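Local atomic coordinates of coat protein (Leviviridae sp., PDB entry 6YFR), a protein that probably assembles as dimers into the icosahedral shell that encloses the RNA genome of a single-stranded RNA bacteriophage. Residues R44-I58 and W70-L84. Sequence-based numbering, arbitrary orientation.
Sequences RKSNIMSKISVYYYI and WDTIRCEFSLTLLQL
Tyr55 and Arg74 form a non-hydrogen-bonded pair of an antiparallel hairpin, and their side chains cross obliquely: the arginine runs extended from CG to NE along the edge of the phenol ring, NE 3.4 Å from Tyr55 CE1, with guanidinium and ring planes 79° apart. Thr72 CG2 lies above one face of that guanidinium, toward its rim. Thr72 also borders Tyr57, its OG1 at the ring edge, near the plane, 3.3 Å from Tyr57 CD1; chi1 of -52° sets this ring beside its own backbone N, alongside the threonine. Farther along, flexible Met49, bent at chi2 and chi3, curls over the neighbouring strand, SD 3.5 Å from Thr80 CG2. On the other face Phe77, CG anti to its backbone N (chi1 163°), brings CD2 to 4.1 Å from Ile52 CG1; its apolar ring suits the side packed by helix 90-107. Beta-branched Ile48, Ile52 and Val54 favour the extended backbone. Backbone hydrogen bonds join both ways at the six hydrogen-bonded pairs from Ile48–Leu81 to Ile58–Asp71. Residues 75-79 continue the sheet into a second subunit, whose Arg74 N donates to Thr80 OG1 here, and reciprocally. The chemistry thus makes the Phe77 face mainly apolar, the Tyr55 face richer in hydroxyl and charged groups.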
loop_
_atom_site.group_PDB
_atom_site.type_symbol
_atom_site.label_atom_id
_atom_site.label_comp_id
_atom_site.label_asym_id
_atom_site.label_seq_id
_atom_site.Cartn_x
_atom_site.Cartn_y
_atom_site.Cartn_z
ATOM N N ARG A 44 -8.218 -36.883 47.823
ATOM C CA ARG A 44 -9.480 -36.545 48.469
ATOM C C ARG A 44 -9.610 -37.140 49.865
ATOM O O ARG A 44 -10.659 -36.963 50.495
ATOM C CB ARG A 44 -10.659 -37.002 47.604
ATOM C CG ARG A 44 -10.672 -36.403 46.204
ATOM C CD ARG A 44 -11.917 -36.811 45.424
ATOM N NE ARG A 44 -11.941 -36.225 44.085
ATOM C CZ ARG A 44 -12.931 -36.391 43.213
ATOM N NH1 ARG A 44 -13.986 -37.125 43.533
ATOM N NH2 ARG A 44 -12.866 -35.819 42.017
ATOM N N LYS A 45 -8.580 -37.834 50.356
ATOM C CA LYS A 45 -8.583 -38.439 51.689
ATOM C C LYS A 45 -9.716 -39.445 51.855
ATOM O O LYS A 45 -10.248 -39.618 52.955
ATOM C CB LYS A 45 -8.652 -37.376 52.789
ATOM C CG LYS A 45 -7.509 -36.372 52.766
ATOM C CD LYS A 45 -7.498 -35.556 54.046
ATOM C CE LYS A 45 -8.876 -34.982 54.332
ATOM N NZ LYS A 45 -8.946 -34.312 55.660
ATOM N N SER A 46 -10.098 -40.108 50.766
ATOM C CA SER A 46 -11.110 -41.151 50.841
ATOM C C SER A 46 -10.509 -42.515 51.146
ATOM O O SER A 46 -11.120 -43.302 51.878
ATOM C CB SER A 46 -11.908 -41.212 49.535
ATOM O OG SER A 46 -11.056 -41.377 48.415
ATOM N N ASN A 47 -9.320 -42.805 50.621
ATOM C CA ASN A 47 -8.677 -44.094 50.816
ATOM C C ASN A 47 -7.308 -43.909 51.450
ATOM O O ASN A 47 -6.633 -42.903 51.225
ATOM C CB ASN A 47 -8.502 -44.856 49.490
ATOM C CG ASN A 47 -9.819 -45.288 48.883
ATOM O OD1 ASN A 47 -10.837 -45.373 49.567
ATOM N ND2 ASN A 47 -9.801 -45.580 47.587
ATOM N N ILE A 48 -6.901 -44.899 52.240
ATOM C CA ILE A 48 -5.498 -45.098 52.582
ATOM C C ILE A 48 -5.024 -46.326 51.821
ATOM O O ILE A 48 -5.641 -47.393 51.902
ATOM C CB ILE A 48 -5.272 -45.262 54.091
ATOM C CG1 ILE A 48 -5.508 -43.934 54.806
ATOM C CG2 ILE A 48 -3.852 -45.730 54.363
ATOM C CD1 ILE A 48 -5.201 -43.982 56.286
ATOM N N MET A 49 -3.949 -46.166 51.063
ATOM C CA MET A 49 -3.345 -47.265 50.327
ATOM C C MET A 49 -2.260 -47.892 51.191
ATOM O O MET A 49 -1.328 -47.197 51.629
ATOM C CB MET A 49 -2.768 -46.778 49.000
ATOM C CG MET A 49 -3.811 -46.271 48.020
ATOM S SD MET A 49 -4.893 -47.591 47.444
ATOM C CE MET A 49 -3.699 -48.691 46.688
ATOM N N SER A 50 -2.401 -49.193 51.459
ATOM C CA SER A 50 -1.364 -49.996 52.094
ATOM C C SER A 50 -0.667 -50.802 51.008
ATOM O O SER A 50 -1.312 -51.600 50.321
ATOM C CB SER A 50 -1.954 -50.931 53.152
ATOM O OG SER A 50 -2.576 -50.211 54.201
ATOM N N LYS A 51 0.639 -50.597 50.850
ATOM C CA LYS A 51 1.395 -51.238 49.787
ATOM C C LYS A 51 2.605 -51.971 50.349
ATOM O O LYS A 51 3.238 -51.522 51.309
ATOM C CB LYS A 51 1.864 -50.213 48.744
ATOM C CG LYS A 51 0.746 -49.513 47.986
ATOM C CD LYS A 51 1.319 -48.497 47.004
ATOM C CE LYS A 51 0.217 -47.763 46.258
ATOM N NZ LYS A 51 0.761 -46.750 45.311
ATOM N N ILE A 52 2.920 -53.107 49.729
ATOM C CA ILE A 52 4.171 -53.822 49.956
ATOM C C ILE A 52 4.828 -54.044 48.601
ATOM O O ILE A 52 4.162 -54.450 47.642
ATOM C CB ILE A 52 3.958 -55.167 50.679
ATOM C CG1 ILE A 52 3.201 -54.979 51.993
ATOM C CG2 ILE A 52 5.295 -55.847 50.945
ATOM C CD1 ILE A 52 4.077 -54.539 53.138
ATOM N N SER A 53 6.130 -53.788 48.521
ATOM C CA SER A 53 6.864 -53.891 47.269
ATOM C C SER A 53 8.180 -54.609 47.511
ATOM O O SER A 53 8.944 -54.227 48.402
ATOM C CB SER A 53 7.119 -52.505 46.670
ATOM O OG SER A 53 5.897 -51.825 46.433
ATOM N N VAL A 54 8.443 -55.645 46.727
ATOM C CA VAL A 54 9.697 -56.381 46.792
ATOM C C VAL A 54 10.432 -56.135 45.486
ATOM O O VAL A 54 9.946 -56.514 44.409
ATOM C CB VAL A 54 9.468 -57.881 47.033
ATOM C CG1 VAL A 54 10.798 -58.602 47.092
ATOM C CG2 VAL A 54 8.683 -58.091 48.315
ATOM N N TYR A 55 11.588 -55.478 45.583
ATOM C CA TYR A 55 12.469 -55.225 44.449
ATOM C C TYR A 55 13.706 -56.096 44.628
ATOM O O TYR A 55 14.498 -55.871 45.551
ATOM C CB TYR A 55 12.856 -53.748 44.371
ATOM C CG TYR A 55 11.693 -52.784 44.414
ATOM C CD1 TYR A 55 10.879 -52.596 43.306
ATOM C CD2 TYR A 55 11.421 -52.044 45.558
ATOM C CE1 TYR A 55 9.817 -51.710 43.337
ATOM C CE2 TYR A 55 10.363 -51.152 45.600
ATOM C CZ TYR A 55 9.564 -50.990 44.487
ATOM O OH TYR A 55 8.509 -50.106 44.525
ATOM N N TYR A 56 13.875 -57.091 43.756
ATOM C CA TYR A 56 15.057 -57.950 43.774
ATOM C C TYR A 56 15.864 -57.669 42.512
ATOM O O TYR A 56 15.419 -57.979 41.402
ATOM C CB TYR A 56 14.675 -59.425 43.862
ATOM C CG TYR A 56 15.839 -60.332 44.195
ATOM C CD1 TYR A 56 16.103 -60.698 45.507
ATOM C CD2 TYR A 56 16.675 -60.820 43.198
ATOM C CE1 TYR A 56 17.168 -61.525 45.820
ATOM C CE2 TYR A 56 17.742 -61.648 43.501
ATOM C CZ TYR A 56 17.984 -61.996 44.813
ATOM O OH TYR A 56 19.045 -62.819 45.121
ATOM N N TYR A 57 17.044 -57.085 42.681
ATOM C CA TYR A 57 17.895 -56.723 41.556
ATOM C C TYR A 57 18.807 -57.897 41.230
ATOM O O TYR A 57 19.573 -58.353 42.087
ATOM C CB TYR A 57 18.699 -55.465 41.879
ATOM C CG TYR A 57 17.837 -54.321 42.361
ATOM C CD1 TYR A 57 17.055 -53.592 41.472
ATOM C CD2 TYR A 57 17.796 -53.976 43.706
ATOM C CE1 TYR A 57 16.259 -52.545 41.909
ATOM C CE2 TYR A 57 17.005 -52.929 44.153
ATOM C CZ TYR A 57 16.239 -52.218 43.251
ATOM O OH TYR A 57 15.452 -51.178 43.692
ATOM N N ILE A 58 18.723 -58.386 39.996
ATOM C CA ILE A 58 19.434 -59.593 39.586
ATOM C C ILE A 58 20.183 -59.306 38.288
ATOM O O ILE A 58 19.636 -58.657 37.382
ATOM C CB ILE A 58 18.460 -60.778 39.452
ATOM C CG1 ILE A 58 19.199 -62.084 39.161
ATOM C CG2 ILE A 58 17.398 -60.505 38.388
ATOM C CD1 ILE A 58 18.298 -63.303 39.204
ATOM N N TRP A 70 21.189 -55.028 34.735
ATOM C CA TRP A 70 20.537 -55.335 36.003
ATOM C C TRP A 70 19.029 -55.345 35.788
ATOM O O TRP A 70 18.407 -54.289 35.638
ATOM C CB TRP A 70 20.945 -54.337 37.075
ATOM C CG TRP A 70 22.333 -54.563 37.539
ATOM C CD1 TRP A 70 23.463 -53.990 37.045
ATOM C CD2 TRP A 70 22.751 -55.453 38.578
ATOM N NE1 TRP A 70 24.564 -54.457 37.722
ATOM C CE2 TRP A 70 24.154 -55.358 38.667
ATOM C CE3 TRP A 70 22.076 -56.314 39.448
ATOM C CZ2 TRP A 70 24.893 -56.090 39.594
ATOM C CZ3 TRP A 70 22.812 -57.042 40.365
ATOM C CH2 TRP A 70 24.206 -56.927 40.428
ATOM N N ASP A 71 18.451 -56.541 35.760
ATOM C CA ASP A 71 17.008 -56.670 35.717
ATOM C C ASP A 71 16.450 -56.593 37.134
ATOM O O ASP A 71 17.162 -56.793 38.124
ATOM C CB ASP A 71 16.605 -57.989 35.055
ATOM C CG ASP A 71 17.258 -58.185 33.699
ATOM O OD1 ASP A 71 17.270 -57.230 32.895
ATOM O OD2 ASP A 71 17.764 -59.299 33.441
ATOM N N THR A 72 15.161 -56.290 37.226
ATOM C CA THR A 72 14.481 -56.171 38.507
ATOM C C THR A 72 13.292 -57.117 38.526
ATOM O O THR A 72 12.400 -57.016 37.676
ATOM C CB THR A 72 14.023 -54.734 38.761
ATOM O OG1 THR A 72 15.156 -53.860 38.735
ATOM C CG2 THR A 72 13.340 -54.630 40.111
ATOM N N ILE A 73 13.292 -58.045 39.479
ATOM C CA ILE A 73 12.108 -58.837 39.789
ATOM C C ILE A 73 11.267 -58.014 40.760
ATOM O O ILE A 73 11.689 -57.750 41.891
ATOM C CB ILE A 73 12.479 -60.200 40.382
ATOM C CG1 ILE A 73 13.459 -60.924 39.456
ATOM C CG2 ILE A 73 11.237 -61.040 40.590
ATOM C CD1 ILE A 73 13.940 -62.252 39.995
ATOM N N ARG A 74 10.100 -57.571 40.304
ATOM C CA ARG A 74 9.215 -56.715 41.082
ATOM C C ARG A 74 7.971 -57.490 41.483
ATOM O O ARG A 74 7.335 -58.141 40.641
ATOM C CB ARG A 74 8.805 -55.466 40.297
ATOM C CG ARG A 74 9.726 -54.281 40.479
ATOM C CD ARG A 74 9.152 -53.037 39.824
ATOM N NE ARG A 74 10.065 -51.902 39.925
ATOM C CZ ARG A 74 11.012 -51.621 39.035
ATOM N NH1 ARG A 74 11.171 -52.393 37.968
ATOM N NH2 ARG A 74 11.798 -50.568 39.211
ATOM N N CYS A 75 7.627 -57.405 42.766
ATOM C CA CYS A 75 6.387 -57.974 43.282
ATOM C C CYS A 75 5.671 -56.909 44.098
ATOM O O CYS A 75 6.198 -56.445 45.115
ATOM C CB CYS A 75 6.665 -59.218 44.127
ATOM S SG CYS A 75 5.185 -60.071 44.694
ATOM N N GLU A 76 4.472 -56.532 43.660
ATOM C CA GLU A 76 3.717 -55.433 44.248
ATOM C C GLU A 76 2.411 -55.936 44.847
ATOM O O GLU A 76 1.784 -56.864 44.327
ATOM C CB GLU A 76 3.400 -54.349 43.204
ATOM C CG GLU A 76 4.615 -53.688 42.571
ATOM C CD GLU A 76 5.241 -52.631 43.461
ATOM O OE1 GLU A 76 4.726 -52.409 44.579
ATOM O OE2 GLU A 76 6.247 -52.017 43.040
ATOM N N PHE A 77 2.001 -55.290 45.937
ATOM C CA PHE A 77 0.735 -55.548 46.608
ATOM C C PHE A 77 0.173 -54.226 47.102
ATOM O O PHE A 77 0.907 -53.402 47.657
ATOM C CB PHE A 77 0.919 -56.520 47.783
ATOM C CG PHE A 77 -0.223 -56.526 48.773
ATOM C CD1 PHE A 77 -1.232 -57.469 48.676
ATOM C CD2 PHE A 77 -0.268 -55.612 49.819
ATOM C CE1 PHE A 77 -2.275 -57.489 49.591
ATOM C CE2 PHE A 77 -1.311 -55.623 50.731
ATOM C CZ PHE A 77 -2.316 -56.562 50.618
ATOM N N SER A 78 -1.131 -54.042 46.924
ATOM C CA SER A 78 -1.814 -52.849 47.404
ATOM C C SER A 78 -3.189 -53.227 47.933
ATOM O O SER A 78 -3.817 -54.173 47.452
ATOM C CB SER A 78 -1.961 -51.794 46.303
ATOM O OG SER A 78 -2.967 -52.166 45.378
ATOM N N LEU A 79 -3.653 -52.469 48.926
ATOM C CA LEU A 79 -4.963 -52.673 49.533
ATOM C C LEU A 79 -5.555 -51.318 49.890
ATOM O O LEU A 79 -4.855 -50.454 50.433
ATOM C CB LEU A 79 -4.869 -53.556 50.783
ATOM C CG LEU A 79 -6.145 -53.761 51.601
ATOM C CD1 LEU A 79 -7.211 -54.476 50.786
ATOM C CD2 LEU A 79 -5.836 -54.529 52.879
ATOM N N THR A 80 -6.841 -51.136 49.578
ATOM C CA THR A 80 -7.534 -49.878 49.849
ATOM C C THR A 80 -8.287 -49.962 51.173
ATOM O O THR A 80 -9.159 -50.823 51.346
ATOM C CB THR A 80 -8.506 -49.536 48.722
ATOM O OG1 THR A 80 -9.593 -50.469 48.738
ATOM C CG2 THR A 80 -7.808 -49.606 47.373
ATOM N N LEU A 81 -7.967 -49.054 52.095
ATOM C CA LEU A 81 -8.676 -48.907 53.360
ATOM C C LEU A 81 -9.580 -47.684 53.248
ATOM O O LEU A 81 -9.093 -46.547 53.230
ATOM C CB LEU A 81 -7.691 -48.751 54.516
ATOM C CG LEU A 81 -6.543 -49.756 54.589
ATOM C CD1 LEU A 81 -5.702 -49.516 55.833
ATOM C CD2 LEU A 81 -7.079 -51.173 54.562
ATOM N N LEU A 82 -10.887 -47.917 53.153
ATOM C CA LEU A 82 -11.841 -46.820 53.050
ATOM C C LEU A 82 -11.859 -46.022 54.347
ATOM O O LEU A 82 -11.947 -46.594 55.437
ATOM C CB LEU A 82 -13.234 -47.361 52.741
ATOM C CG LEU A 82 -13.358 -48.238 51.495
ATOM C CD1 LEU A 82 -14.734 -48.890 51.434
ATOM C CD2 LEU A 82 -13.095 -47.418 50.252
ATOM N N GLN A 83 -11.782 -44.696 54.228
ATOM C CA GLN A 83 -11.667 -43.821 55.386
ATOM C C GLN A 83 -12.921 -43.006 55.674
ATOM O O GLN A 83 -13.025 -42.432 56.764
ATOM C CB GLN A 83 -10.482 -42.858 55.208
ATOM C CG GLN A 83 -9.142 -43.549 55.080
ATOM C CD GLN A 83 -8.723 -44.236 56.360
ATOM O OE1 GLN A 83 -8.544 -45.453 56.393
ATOM N NE2 GLN A 83 -8.558 -43.456 57.423
ATOM N N LEU A 84 -13.869 -42.936 54.741
ATOM C CA LEU A 84 -15.023 -42.058 54.896
ATOM C C LEU A 84 -16.331 -42.807 54.682
ATOM O O LEU A 84 -17.346 -42.204 54.328
ATOM C CB LEU A 84 -14.928 -40.868 53.941
ATOM C CG LEU A 84 -13.657 -40.026 54.066
ATOM C CD1 LEU A 84 -13.654 -38.902 53.046
ATOM C CD2 LEU A 84 -13.525 -39.476 55.478
#